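Side-chain contacts in glycosyl hydrolase, family 38 (Enterococcus faecalis, PDB 5KBP), which probably hydrolyses alpha-mannosidic linkages in carbohydrates, acting as a glycoside hydrolase: residues S15-E20 with I33-N38; N38-I43 with K72-K77; I59-Y64 with G82-G87. All coordinates share one frame; numbering follows the deposited sequence.

Contact 1 (S15-E20 with I33-N38)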
ATOM      1  N   SER A  15      26.833  -6.297   0.012  1.00 45.00           N
ATOM      2  CA  SER A  15      26.169  -5.024  -0.256  1.00 47.47           C
ATOM      3  C   SER A  15      25.095  -4.842   0.807  1.00 44.10           C
ATOM      4  O   SER A  15      24.111  -5.588   0.824  1.00 54.57           O
ATOM      5  CB  SER A  15      25.571  -4.996  -1.658  1.00 50.97           C
ATOM      6  OG  SER A  15      25.042  -3.714  -1.951  1.00 46.97           O
ATOM      7  N   HIS A  16      25.294  -3.872   1.697  1.00 47.66           N
ATOM      8  CA  HIS A  16      24.291  -3.551   2.708  1.00 46.99           C
ATOM      9  C   HIS A  16      23.097  -2.905   2.020  1.00 49.71           C
ATOM     10  O   HIS A  16      23.169  -1.751   1.587  1.00 52.10           O
ATOM     11  CB  HIS A  16      24.880  -2.628   3.769  1.00 46.18           C
ATOM     12  CG  HIS A  16      23.933  -2.312   4.884  1.00 62.87           C
ATOM     13  ND1 HIS A  16      23.381  -1.061   5.060  1.00 65.68           N
ATOM     14  CD2 HIS A  16      23.434  -3.087   5.874  1.00 62.28           C
ATOM     15  CE1 HIS A  16      22.585  -1.079   6.115  1.00 67.26           C
ATOM     16  NE2 HIS A  16      22.599  -2.297   6.627  1.00 66.39           N
ATOM     17  N   TRP A  17      21.997  -3.641   1.916  1.00 47.57           N
ATOM     18  CA  TRP A  17      20.869  -3.238   1.082  1.00 50.79           C
ATOM     19  C   TRP A  17      19.688  -2.830   1.959  1.00 49.83           C
ATOM     20  O   TRP A  17      18.883  -3.666   2.375  1.00 45.66           O
ATOM     21  CB  TRP A  17      20.474  -4.348   0.127  1.00 48.79           C
ATOM     22  CG  TRP A  17      19.613  -3.838  -0.961  1.00 47.39           C
ATOM     23  CD1 TRP A  17      18.250  -3.851  -1.006  1.00 48.05           C
ATOM     24  CD2 TRP A  17      20.051  -3.191  -2.160  1.00 43.77           C
ATOM     25  NE1 TRP A  17      17.812  -3.268  -2.170  1.00 54.46           N
ATOM     26  CE2 TRP A  17      18.899  -2.853  -2.894  1.00 39.30           C
ATOM     27  CE3 TRP A  17      21.307  -2.872  -2.687  1.00 35.65           C
ATOM     28  CZ2 TRP A  17      18.965  -2.212  -4.127  1.00 39.13           C
ATOM     29  CZ3 TRP A  17      21.368  -2.236  -3.914  1.00 38.85           C
ATOM     30  CH2 TRP A  17      20.205  -1.914  -4.619  1.00 43.97           C
ATOM     31  N   ASP A  18      19.583  -1.531   2.223  1.00 52.50           N
ATOM     32  CA  ASP A  18      18.376  -0.990   2.830  1.00 49.08           C
ATOM     33  C   ASP A  18      17.216  -1.147   1.856  1.00 50.71           C
ATOM     34  O   ASP A  18      17.244  -0.595   0.751  1.00 56.61           O
ATOM     35  CB  ASP A  18      18.582   0.479   3.201  1.00 64.88           C
ATOM     36  CG  ASP A  18      19.761   0.682   4.133  1.00 73.28           C
ATOM     37  OD1 ASP A  18      19.605   0.438   5.346  1.00 70.96           O
ATOM     38  OD2 ASP A  18      20.839   1.089   3.654  1.00 77.06           O
ATOM     39  N   ARG A  19      16.202  -1.913   2.267  1.00 49.24           N
ATOM     40  CA  ARG A  19      15.124  -2.281   1.353  1.00 43.85           C
ATOM     41  C   ARG A  19      14.377  -1.052   0.847  1.00 43.51           C
ATOM     42  O   ARG A  19      13.959  -1.004  -0.317  1.00 41.78           O
ATOM     43  CB  ARG A  19      14.169  -3.250   2.050  1.00 47.23           C
ATOM     44  CG  ARG A  19      13.229  -3.994   1.121  1.00 48.34           C
ATOM     45  CD  ARG A  19      12.626  -5.197   1.828  1.00 39.31           C
ATOM     46  NE  ARG A  19      11.693  -5.929   0.977  1.00 47.42           N
ATOM     47  CZ  ARG A  19      10.385  -5.702   0.936  1.00 56.93           C
ATOM     48  NH1 ARG A  19       9.848  -4.759   1.700  1.00 61.74           N
ATOM     49  NH2 ARG A  19       9.611  -6.419   0.134  1.00 52.48           N
ATOM     50  N   GLU A  20      14.205  -0.050   1.704  1.00 39.89           N
ATOM     51  CA  GLU A  20      13.571   1.203   1.315  1.00 38.02           C
ATOM     52  C   GLU A  20      14.109   2.307   2.211  1.00 45.03           C
ATOM     53  O   GLU A  20      14.181   2.136   3.431  1.00 55.63           O
ATOM     54  CB  GLU A  20      12.045   1.109   1.420  1.00 34.81           C
ATOM     55  CG  GLU A  20      11.554   0.363   2.648  1.00 41.13           C
ATOM     56  CD  GLU A  20      10.070   0.060   2.591  1.00 48.87           C
ATOM     57  OE1 GLU A  20       9.503  -0.348   3.627  1.00 36.03           O
ATOM     58  OE2 GLU A  20       9.469   0.230   1.510  1.00 55.69           O
ATOM     59  N   ILE A  33      17.451  -5.769  -8.428  1.00 39.39           N
ATOM     60  CA  ILE A  33      17.470  -6.727  -9.529  1.00 41.64           C
ATOM     61  C   ILE A  33      18.788  -6.635 -10.285  1.00 45.69           C
ATOM     62  O   ILE A  33      19.378  -7.654 -10.661  1.00 52.91           O
ATOM     63  CB  ILE A  33      16.267  -6.493 -10.462  1.00 39.35           C
ATOM     64  CG1 ILE A  33      14.969  -6.438  -9.653  1.00 41.82           C
ATOM     65  CG2 ILE A  33      16.193  -7.585 -11.519  1.00 36.15           C
ATOM     66  CD1 ILE A  33      14.682  -7.699  -8.875  1.00 38.00           C
ATOM     67  N   GLU A  34      19.268  -5.410 -10.517  1.00 43.16           N
ATOM     68  CA  GLU A  34      20.548  -5.231 -11.196  1.00 50.04           C
ATOM     69  C   GLU A  34      21.691  -5.828 -10.384  1.00 44.11           C
ATOM     70  O   GLU A  34      22.598  -6.455 -10.944  1.00 42.24           O
ATOM     71  CB  GLU A  34      20.800  -3.747 -11.458  1.00 54.26           C
ATOM     72  CG  GLU A  34      19.865  -3.125 -12.484  1.00 70.34           C
ATOM     73  CD  GLU A  34      20.118  -1.643 -12.681  1.00 82.33           C
ATOM     74  OE1 GLU A  34      20.837  -1.043 -11.853  1.00 83.23           O
ATOM     75  OE2 GLU A  34      19.597  -1.076 -13.664  1.00 82.66           O
ATOM     76  N   LEU A  35      21.661  -5.647  -9.061  1.00 34.76           N
ATOM     77  CA  LEU A  35      22.733  -6.160  -8.214  1.00 33.29           C
ATOM     78  C   LEU A  35      22.796  -7.682  -8.265  1.00 42.79           C
ATOM     79  O   LEU A  35      23.861  -8.262  -8.508  1.00 46.48           O
ATOM     80  CB  LEU A  35      22.539  -5.679  -6.776  1.00 38.29           C
ATOM     81  CG  LEU A  35      23.475  -6.302  -5.738  1.00 38.37           C
ATOM     82  CD1 LEU A  35      24.915  -5.894  -5.992  1.00 44.79           C
ATOM     83  CD2 LEU A  35      23.050  -5.918  -4.331  1.00 32.39           C
ATOM     84  N   VAL A  36      21.659  -8.347  -8.040  1.00 38.49           N
ATOM     85  CA  VAL A  36      21.648  -9.807  -8.019  1.00 31.93           C
ATOM     86  C   VAL A  36      21.949 -10.375  -9.402  1.00 40.67           C
ATOM     87  O   VAL A  36      22.594 -11.424  -9.519  1.00 45.33           O
ATOM     88  CB  VAL A  36      20.303 -10.318  -7.470  1.00 38.08           C
ATOM     89  CG1 VAL A  36      20.245 -11.842  -7.505  1.00 36.10           C
ATOM     90  CG2 VAL A  36      20.086  -9.808  -6.052  1.00 30.25           C
ATOM     91  N   ASP A  37      21.502  -9.701 -10.466  1.00 36.51           N
ATOM     92  CA  ASP A  37      21.861 -10.137 -11.813  1.00 44.97           C
ATOM     93  C   ASP A  37      23.372 -10.149 -12.000  1.00 49.06           C
ATOM     94  O   ASP A  37      23.925 -11.081 -12.597  1.00 48.42           O
ATOM     95  CB  ASP A  37      21.208  -9.236 -12.861  1.00 45.09           C
ATOM     96  CG  ASP A  37      19.729  -9.512 -13.033  1.00 54.39           C
ATOM     97  OD1 ASP A  37      19.267 -10.592 -12.610  1.00 57.31           O
ATOM     98  OD2 ASP A  37      19.028  -8.649 -13.603  1.00 51.84           O
ATOM     99  N   ASN A  38      24.058  -9.123 -11.491  1.00 43.97           N
ATOM    100  CA  ASN A  38      25.506  -9.042 -11.641  1.00 43.13           C
ATOM    101  C   ASN A  38      26.238 -10.004 -10.713  1.00 46.74           C
ATOM    102  O   ASN A  38      27.305 -10.511 -11.074  1.00 47.62           O
ATOM    103  CB  ASN A  38      25.978  -7.608 -11.398  1.00 42.32           C
ATOM    104  CG  ASN A  38      25.540  -6.657 -12.497  1.00 52.92           C
ATOM    105  OD1 ASN A  38      25.448  -7.040 -13.663  1.00 53.96           O
ATOM    106  ND2 ASN A  38      25.267  -5.410 -12.130  1.00 56.62           N
TER

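Contact 2 (N38-I43 with K72-K77). With SO4 (sulfate ion), chain E.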
ATOM      1  N   ASN A  38      24.058  -9.123 -11.491  1.00 43.97           N
ATOM      2  CA  ASN A  38      25.506  -9.042 -11.641  1.00 43.13           C
ATOM      3  C   ASN A  38      26.238 -10.004 -10.713  1.00 46.74           C
ATOM      4  O   ASN A  38      27.305 -10.511 -11.074  1.00 47.62           O
ATOM      5  CB  ASN A  38      25.978  -7.608 -11.398  1.00 42.32           C
ATOM      6  CG  ASN A  38      25.540  -6.657 -12.497  1.00 52.92           C
ATOM      7  OD1 ASN A  38      25.448  -7.040 -13.663  1.00 53.96           O
ATOM      8  ND2 ASN A  38      25.267  -5.410 -12.130  1.00 56.62           N
ATOM      9  N   VAL A  39      25.692 -10.265  -9.522  1.00 43.65           N
ATOM     10  CA  VAL A  39      26.320 -11.227  -8.622  1.00 42.75           C
ATOM     11  C   VAL A  39      26.241 -12.631  -9.205  1.00 41.21           C
ATOM     12  O   VAL A  39      27.229 -13.377  -9.204  1.00 39.98           O
ATOM     13  CB  VAL A  39      25.680 -11.154  -7.224  1.00 38.57           C
ATOM     14  CG1 VAL A  39      26.182 -12.295  -6.351  1.00 40.99           C
ATOM     15  CG2 VAL A  39      25.986  -9.817  -6.576  1.00 38.02           C
ATOM     16  N   LEU A  40      25.067 -13.015  -9.716  1.00 46.54           N
ATOM     17  CA  LEU A  40      24.937 -14.305 -10.387  1.00 45.49           C
ATOM     18  C   LEU A  40      25.832 -14.385 -11.616  1.00 42.73           C
ATOM     19  O   LEU A  40      26.329 -15.466 -11.951  1.00 52.69           O
ATOM     20  CB  LEU A  40      23.480 -14.553 -10.772  1.00 47.48           C
ATOM     21  CG  LEU A  40      22.484 -14.665  -9.615  1.00 48.30           C
ATOM     22  CD1 LEU A  40      21.074 -14.919 -10.129  1.00 48.60           C
ATOM     23  CD2 LEU A  40      22.912 -15.759  -8.654  1.00 42.71           C
ATOM     24  N   ASP A  41      26.041 -13.259 -12.302  1.00 49.14           N
ATOM     25  CA  ASP A  41      26.965 -13.235 -13.433  1.00 59.98           C
ATOM     26  C   ASP A  41      28.373 -13.614 -12.988  1.00 58.88           C
ATOM     27  O   ASP A  41      29.043 -14.430 -13.632  1.00 56.76           O
ATOM     28  CB  ASP A  41      26.949 -11.846 -14.078  1.00 74.66           C
ATOM     29  CG  ASP A  41      27.536 -11.837 -15.479  1.00 93.25           C
ATOM     30  OD1 ASP A  41      28.522 -12.559 -15.734  1.00101.80           O
ATOM     31  OD2 ASP A  41      27.008 -11.091 -16.330  1.00 99.90           O
ATOM     32  N   LEU A  42      28.832 -13.036 -11.877  1.00 51.01           N
ATOM     33  CA  LEU A  42      30.167 -13.344 -11.373  1.00 54.96           C
ATOM     34  C   LEU A  42      30.242 -14.763 -10.822  1.00 59.05           C
ATOM     35  O   LEU A  42      31.267 -15.438 -10.968  1.00 55.81           O
ATOM     36  CB  LEU A  42      30.564 -12.332 -10.299  1.00 46.39           C
ATOM     37  CG  LEU A  42      30.900 -10.915 -10.767  1.00 47.77           C
ATOM     38  CD1 LEU A  42      30.926  -9.957  -9.590  1.00 52.80           C
ATOM     39  CD2 LEU A  42      32.235 -10.910 -11.496  1.00 46.08           C
ATOM     40  N   ILE A  43      29.168 -15.232 -10.183  1.00 57.00           N
ATOM     41  CA  ILE A  43      29.180 -16.560  -9.578  1.00 50.41           C
ATOM     42  C   ILE A  43      29.253 -17.641 -10.651  1.00 61.08           C
ATOM     43  O   ILE A  43      29.936 -18.659 -10.483  1.00 67.43           O
ATOM     44  CB  ILE A  43      27.949 -16.737  -8.669  1.00 50.28           C
ATOM     45  CG1 ILE A  43      28.109 -15.913  -7.390  1.00 48.09           C
ATOM     46  CG2 ILE A  43      27.715 -18.203  -8.342  1.00 61.11           C
ATOM     47  CD1 ILE A  43      26.941 -16.031  -6.434  1.00 53.31           C
ATOM     48  N   LYS A  72      14.909 -18.755 -10.740  1.00 38.30           N
ATOM     49  CA  LYS A  72      14.935 -19.458  -9.460  1.00 39.88           C
ATOM     50  C   LYS A  72      15.955 -20.590  -9.462  1.00 48.62           C
ATOM     51  O   LYS A  72      16.650 -20.808  -8.462  1.00 47.27           O
ATOM     52  CB  LYS A  72      13.542 -19.995  -9.124  1.00 44.74           C
ATOM     53  CG  LYS A  72      13.491 -20.777  -7.819  1.00 44.56           C
ATOM     54  CD  LYS A  72      12.067 -21.088  -7.398  1.00 51.07           C
ATOM     55  CE  LYS A  72      12.041 -21.752  -6.031  1.00 58.23           C
ATOM     56  NZ  LYS A  72      10.659 -21.928  -5.506  1.00 65.42           N
ATOM     57  N   GLU A  73      16.061 -21.323 -10.574  1.00 38.47           N
ATOM     58  CA  GLU A  73      17.033 -22.410 -10.646  1.00 52.57           C
ATOM     59  C   GLU A  73      18.459 -21.886 -10.561  1.00 52.96           C
ATOM     60  O   GLU A  73      19.328 -22.523  -9.953  1.00 57.64           O
ATOM     61  CB  GLU A  73      16.833 -23.216 -11.928  1.00 51.51           C
ATOM     62  CG  GLU A  73      15.627 -24.143 -11.902  1.00 66.33           C
ATOM     63  CD  GLU A  73      15.669 -25.128 -10.749  1.00 82.59           C
ATOM     64  OE1 GLU A  73      14.598 -25.422 -10.181  1.00 82.47           O
ATOM     65  OE2 GLU A  73      16.772 -25.607 -10.409  1.00 89.26           O
ATOM     66  N   ALA A  74      18.725 -20.726 -11.168  1.00 46.89           N
ATOM     67  CA  ALA A  74      20.048 -20.121 -11.051  1.00 47.87           C
ATOM     68  C   ALA A  74      20.342 -19.718  -9.611  1.00 42.78           C
ATOM     69  O   ALA A  74      21.462 -19.907  -9.122  1.00 41.14           O
ATOM     70  CB  ALA A  74      20.159 -18.915 -11.982  1.00 43.91           C
ATOM     71  N   VAL A  75      19.347 -19.160  -8.916  1.00 42.54           N
ATOM     72  CA  VAL A  75      19.527 -18.791  -7.514  1.00 42.03           C
ATOM     73  C   VAL A  75      19.754 -20.031  -6.662  1.00 46.04           C
ATOM     74  O   VAL A  75      20.605 -20.040  -5.762  1.00 45.77           O
ATOM     75  CB  VAL A  75      18.317 -17.976  -7.017  1.00 37.52           C
ATOM     76  CG1 VAL A  75      18.360 -17.819  -5.505  1.00 34.67           C
ATOM     77  CG2 VAL A  75      18.281 -16.616  -7.695  1.00 38.95           C
ATOM     78  N   LYS A  76      18.993 -21.096  -6.927  1.00 43.29           N
ATOM     79  CA  LYS A  76      19.198 -22.358  -6.223  1.00 48.33           C
ATOM     80  C   LYS A  76      20.628 -22.852  -6.391  1.00 48.52           C
ATOM     81  O   LYS A  76      21.302 -23.184  -5.411  1.00 45.30           O
ATOM     82  CB  LYS A  76      18.212 -23.408  -6.733  1.00 53.88           C
ATOM     83  CG  LYS A  76      16.852 -23.395  -6.060  1.00 53.35           C
ATOM     84  CD  LYS A  76      15.916 -24.383  -6.740  1.00 53.08           C
ATOM     85  CE  LYS A  76      14.744 -24.744  -5.844  1.00 62.38           C
ATOM     86  NZ  LYS A  76      13.764 -25.623  -6.544  1.00 66.24           N
ATOM     87  N   LYS A  77      21.112 -22.897  -7.636  1.00 52.24           N
ATOM     88  CA  LYS A  77      22.461 -23.391  -7.890  1.00 49.36           C
ATOM     89  C   LYS A  77      23.523 -22.487  -7.278  1.00 45.91           C
ATOM     90  O   LYS A  77      24.583 -22.971  -6.866  1.00 50.00           O
ATOM     91  CB  LYS A  77      22.690 -23.543  -9.394  1.00 45.23           C
ATOM     92  CG  LYS A  77      21.946 -24.716 -10.013  1.00 48.18           C
ATOM     93  CD  LYS A  77      22.212 -24.834 -11.506  1.00 45.93           C
ATOM     94  CE  LYS A  77      21.466 -23.768 -12.295  1.00 53.10           C
ATOM     95  NZ  LYS A  77      21.599 -23.970 -13.765  1.00 63.03           N
TER
HETATM   96  S   SO4 E 903       9.999 -24.844  -7.349  1.00136.15           S
HETATM   97  O1  SO4 E 903       9.027 -25.180  -8.387  1.00134.39           O
HETATM   98  O2  SO4 E 903       9.437 -23.824  -6.469  1.00136.08           O
HETATM   99  O3  SO4 E 903      11.216 -24.334  -7.971  1.00135.98           O
HETATM  100  O4  SO4 E 903      10.313 -26.037  -6.571  1.00134.67           O

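Contact 3 (I59-Y64 with G82-G87)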
ATOM      1  N   ILE A  59      15.119 -12.163   2.590  1.00 40.61           N
ATOM      2  CA  ILE A  59      14.067 -11.538   1.793  1.00 39.23           C
ATOM      3  C   ILE A  59      14.599 -11.017   0.464  1.00 45.66           C
ATOM      4  O   ILE A  59      13.814 -10.769  -0.458  1.00 46.34           O
ATOM      5  CB  ILE A  59      13.388 -10.406   2.589  1.00 45.77           C
ATOM      6  CG1 ILE A  59      12.001 -10.103   2.015  1.00 40.63           C
ATOM      7  CG2 ILE A  59      14.248  -9.151   2.584  1.00 27.47           C
ATOM      8  CD1 ILE A  59      11.284  -8.971   2.718  1.00 38.35           C
ATOM      9  N   ILE A  60      15.919 -10.847   0.338  1.00 42.20           N
ATOM     10  CA  ILE A  60      16.501 -10.425  -0.933  1.00 31.93           C
ATOM     11  C   ILE A  60      16.232 -11.466  -2.010  1.00 39.82           C
ATOM     12  O   ILE A  60      15.949 -11.129  -3.167  1.00 43.48           O
ATOM     13  CB  ILE A  60      18.010 -10.155  -0.761  1.00 38.70           C
ATOM     14  CG1 ILE A  60      18.236  -8.962   0.171  1.00 33.74           C
ATOM     15  CG2 ILE A  60      18.681  -9.925  -2.111  1.00 37.53           C
ATOM     16  CD1 ILE A  60      19.694  -8.634   0.400  1.00 35.13           C
ATOM     17  N   LEU A  61      16.300 -12.749  -1.645  1.00 42.23           N
ATOM     18  CA  LEU A  61      15.971 -13.808  -2.595  1.00 43.44           C
ATOM     19  C   LEU A  61      14.515 -13.716  -3.034  1.00 45.57           C
ATOM     20  O   LEU A  61      14.205 -13.871  -4.222  1.00 42.51           O
ATOM     21  CB  LEU A  61      16.255 -15.175  -1.971  1.00 39.61           C
ATOM     22  CG  LEU A  61      17.666 -15.430  -1.437  1.00 36.95           C
ATOM     23  CD1 LEU A  61      17.696 -16.695  -0.599  1.00 51.62           C
ATOM     24  CD2 LEU A  61      18.655 -15.532  -2.585  1.00 30.64           C
ATOM     25  N   ASP A  62      13.607 -13.463  -2.089  1.00 41.07           N
ATOM     26  CA  ASP A  62      12.191 -13.356  -2.426  1.00 43.15           C
ATOM     27  C   ASP A  62      11.918 -12.137  -3.298  1.00 45.95           C
ATOM     28  O   ASP A  62      11.174 -12.225  -4.281  1.00 47.74           O
ATOM     29  CB  ASP A  62      11.351 -13.299  -1.149  1.00 49.64           C
ATOM     30  CG  ASP A  62      11.471 -14.558  -0.317  1.00 62.12           C
ATOM     31  OD1 ASP A  62      11.768 -15.625  -0.894  1.00 66.13           O
ATOM     32  OD2 ASP A  62      11.265 -14.483   0.913  1.00 62.34           O
ATOM     33  N   ASP A  63      12.512 -10.991  -2.952  1.00 40.29           N
ATOM     34  CA  ASP A  63      12.281  -9.775  -3.722  1.00 41.39           C
ATOM     35  C   ASP A  63      12.830  -9.890  -5.137  1.00 38.82           C
ATOM     36  O   ASP A  63      12.300  -9.261  -6.059  1.00 45.12           O
ATOM     37  CB  ASP A  63      12.904  -8.574  -3.012  1.00 39.35           C
ATOM     38  CG  ASP A  63      12.268  -8.299  -1.662  1.00 55.00           C
ATOM     39  OD1 ASP A  63      11.092  -8.673  -1.471  1.00 55.68           O
ATOM     40  OD2 ASP A  63      12.941  -7.702  -0.796  1.00 49.84           O
ATOM     41  N   TYR A  64      13.884 -10.685  -5.328  1.00 41.17           N
ATOM     42  CA  TYR A  64      14.462 -10.850  -6.656  1.00 40.73           C
ATOM     43  C   TYR A  64      13.615 -11.772  -7.525  1.00 43.48           C
ATOM     44  O   TYR A  64      13.424 -11.506  -8.716  1.00 46.11           O
ATOM     45  CB  TYR A  64      15.889 -11.390  -6.540  1.00 40.07           C
ATOM     46  CG  TYR A  64      16.561 -11.682  -7.866  1.00 39.55           C
ATOM     47  CD1 TYR A  64      17.043 -10.653  -8.666  1.00 43.20           C
ATOM     48  CD2 TYR A  64      16.726 -12.987  -8.311  1.00 37.42           C
ATOM     49  CE1 TYR A  64      17.665 -10.918  -9.875  1.00 43.85           C
ATOM     50  CE2 TYR A  64      17.346 -13.261  -9.519  1.00 43.51           C
ATOM     51  CZ  TYR A  64      17.813 -12.222 -10.297  1.00 46.16           C
ATOM     52  OH  TYR A  64      18.431 -12.488 -11.499  1.00 43.61           O
ATOM     53  N   GLY A  82      27.478 -22.744  -2.406  1.00 49.35           N
ATOM     54  CA  GLY A  82      28.154 -21.985  -1.376  1.00 48.68           C
ATOM     55  C   GLY A  82      28.721 -20.666  -1.840  1.00 56.86           C
ATOM     56  O   GLY A  82      29.610 -20.120  -1.184  1.00 73.98           O
ATOM     57  N   LYS A  83      28.235 -20.140  -2.966  1.00 41.08           N
ATOM     58  CA  LYS A  83      28.706 -18.864  -3.485  1.00 42.58           C
ATOM     59  C   LYS A  83      27.735 -17.718  -3.239  1.00 46.95           C
ATOM     60  O   LYS A  83      28.132 -16.555  -3.363  1.00 47.35           O
ATOM     61  CB  LYS A  83      28.995 -18.976  -4.986  1.00 51.02           C
ATOM     62  CG  LYS A  83      30.124 -19.940  -5.313  1.00 57.86           C
ATOM     63  CD  LYS A  83      30.634 -19.752  -6.730  1.00 55.17           C
ATOM     64  CE  LYS A  83      31.932 -20.511  -6.945  1.00 55.54           C
ATOM     65  NZ  LYS A  83      32.983 -20.063  -5.990  1.00 54.93           N
ATOM     66  N   LEU A  84      26.485 -18.011  -2.895  1.00 47.10           N
ATOM     67  CA  LEU A  84      25.529 -17.001  -2.455  1.00 44.61           C
ATOM     68  C   LEU A  84      25.223 -17.281  -0.988  1.00 40.81           C
ATOM     69  O   LEU A  84      24.489 -18.224  -0.669  1.00 47.79           O
ATOM     70  CB  LEU A  84      24.264 -17.019  -3.311  1.00 50.39           C
ATOM     71  CG  LEU A  84      23.420 -15.742  -3.264  1.00 45.48           C
ATOM     72  CD1 LEU A  84      24.281 -14.533  -3.587  1.00 35.32           C
ATOM     73  CD2 LEU A  84      22.247 -15.835  -4.225  1.00 50.63           C
ATOM     74  N   LYS A  85      25.798 -16.473  -0.101  1.00 41.53           N
ATOM     75  CA  LYS A  85      25.668 -16.666   1.337  1.00 38.93           C
ATOM     76  C   LYS A  85      24.422 -15.940   1.832  1.00 44.63           C
ATOM     77  O   LYS A  85      24.318 -14.716   1.697  1.00 47.21           O
ATOM     78  CB  LYS A  85      26.917 -16.154   2.053  1.00 47.99           C
ATOM     79  CG  LYS A  85      28.221 -16.783   1.575  1.00 56.25           C
ATOM     80  CD  LYS A  85      28.315 -18.248   1.973  1.00 60.69           C
ATOM     81  CE  LYS A  85      29.718 -18.790   1.742  1.00 70.76           C
ATOM     82  NZ  LYS A  85      29.848 -20.210   2.172  1.00 71.46           N
ATOM     83  N   ILE A  86      23.484 -16.692   2.410  1.00 50.68           N
ATOM     84  CA  ILE A  86      22.172 -16.170   2.766  1.00 42.43           C
ATOM     85  C   ILE A  86      21.939 -16.330   4.264  1.00 39.30           C
ATOM     86  O   ILE A  86      22.566 -17.154   4.937  1.00 45.43           O
ATOM     87  CB  ILE A  86      21.048 -16.865   1.974  1.00 40.76           C
ATOM     88  CG1 ILE A  86      20.983 -18.349   2.341  1.00 45.14           C
ATOM     89  CG2 ILE A  86      21.270 -16.697   0.479  1.00 38.12           C
ATOM     90  CD1 ILE A  86      19.780 -19.070   1.781  1.00 41.63           C
ATOM     91  N   GLY A  87      21.012 -15.527   4.782  1.00 43.84           N
ATOM     92  CA  GLY A  87      20.584 -15.636   6.157  1.00 40.53           C
ATOM     93  C   GLY A  87      21.572 -15.037   7.135  1.00 39.91           C
ATOM     94  O   GLY A  87      22.547 -14.387   6.750  1.00 39.54           O
TER

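Contact 1 (S15-E20 with I33-N38)
Leu-35 reaches from helix 25-45 to Ser-15 and Trp-17 in the loop that follows strand 7-13, so the contact folds a beta-loop-alpha unit of the family 38 N-terminal domain back on itself. The CA atoms of Ser-15 and Leu-35 lie 8.7 Å apart, a gap that the leucine bridges with its branched end. Leu-35 CB points at the loop without touching it, staying 4.6 Å from Trp-17 CZ3. With chi1 at 172°, CG lies opposite the backbone N, and the fork is carried out from the helix wall; Leu-35 CG itself touches neither residue, being 4.8 Å from Ser-15 CB. Of the two methyls, Leu-35 CD1 turns aside and remains 4.5 Å from Ser-15 CB. CD2 does the touching: it enters the angle between the serine and the indole, 3.8 Å from Ser-15 CB and 3.9 Å from Trp-17 CE3. It approaches the benzene half of the ring obliquely, and the two side chains run past each other in opposite senses. A leucine suits this place because a single methyl can fill the angle, whereas the small serine lets the helix come near the loop. The serine hydroxyl is itself buried, and its hydrogen bond to Gln-236 O satisfies it. Trp-17 is held from other sides too: its backbone N bonds to Asp-55 OD2, and its ring meets that of His-235 edge to face. The serine also borders the indole directly, for Ser-15 OG lies in the ring plane at its edge, 3.9 Å from Trp-17 CE3.

Contact 2 (N38-I43 with K72-K77)
Leu-40 of helix 25-45 points toward Ala-74 and Val-75 near the start of helix 72-80, a helix-helix contact made by apolar side chains, in the N-terminal domain. The CA atoms of Leu-40 and Val-75 come within 7.6 Å; of the residues facing the leucine, Ala-74 is small and Val-75 short. Leu-40 stands extended, CG opposite its carbonyl carbon (chi1 -63°), and meets Val-75 at a slant. Leu-40 CD1 lies 4.1 Å from Val-75 CG2. The valine CB is directed away from the partner helix, yet its CG2 branch, set beside the backbone N, swings back far enough to meet the leucine. Ala-74 does face Leu-40, but its methyl is only loosely met: Leu-40 CD1 is 4.5 Å from Ala-74 CB, while Leu-40 CD2 comes to 4.4 Å from Ala-74 O. Tyr-64 of helix 59-65 touches both Leu-40 and Val-75 and helps bury them.

Lys-72 and Lys-76, one turn apart, project from another side of helix 72-80 to a sulfate, probably from the crystallisation liquor, which Lys-72 of the second subunit also binds. Lys-72 reaches it fully extended; the modelled length of its bond to the sulfate is doubtfully short. Lys-76 NZ donates to sulfate O3 at 3.2 Å and only weakly to O4, and a long salt bridge of 3.7 Å joins the same NZ to Glu-73 OE1.

Contact 3 (I59-Y64 with G82-G87)
Helix 59-65 and segment 82-87, with its short strand 84-85, come nearest at Leu-61 and Ile-86, whose CA atoms are 8.5 Å apart, and no hydrogen bond joins the two segments. The gap is filled by Leu-61, whose CG lies opposite its own carbonyl carbon (chi1 -56°) so that both methyls reach the strand side. Leu-61 CD1 packs on Ile-86 alone, 3.7 Å from its CG2 and 4.0 Å from its CD1, and the two side chains cross nearly at right angles. Leu-61 CD2 touches Leu-84 CD2 at 4.0 Å, these side chains sliding past each other in opposite directions, and also borders Ile-86 CG2 at 4.2 Å. Leu-84 and Ile-86 can share one leucine because extended backbone sends alternate side chains to the same face, while Lys-85 between them projects elsewhere. The isoleucine holds CG1 between its backbone N and carbonyl carbon (chi1 64°), a crowded position that keeps CG2 beside the N and turned to Leu-61. Gly-82, with the positive phi that glycine readily accepts, ends the preceding helix in a Schellman motif and starts the chain toward the strand. Strand 84-85 pairs in parallel with strand 52-53; Leu-84 also packs on Ala-78 and Val-79 of helix 72-80, Leu-61 meets Val-75 of that helix, and Trp-117 of helix 100-117 touches both Leu-61 and Ile-86.

From the N terminus, contact 1 closes first, bringing helix 25-45 back on the loop after strand 7-13. Contact 2 then opens farther along the same helix, with Asn-38 common to both, and ends on helix 72-80. Contact 3 opens within that span, on helix 59-65, and closes beyond it at the segment around strand 84-85, so contacts 2 and 3 cross, while contact 1 precedes both in series. Their centres are about 10 to 13 Å apart. Arg-19 and Asp-63 form a salt bridge between contacts 1 and 3, and Ile-43 CD1 packs against Lys-83 O between contacts 2 and 3, joining three helices, a loop and a strand within the N-terminal domain.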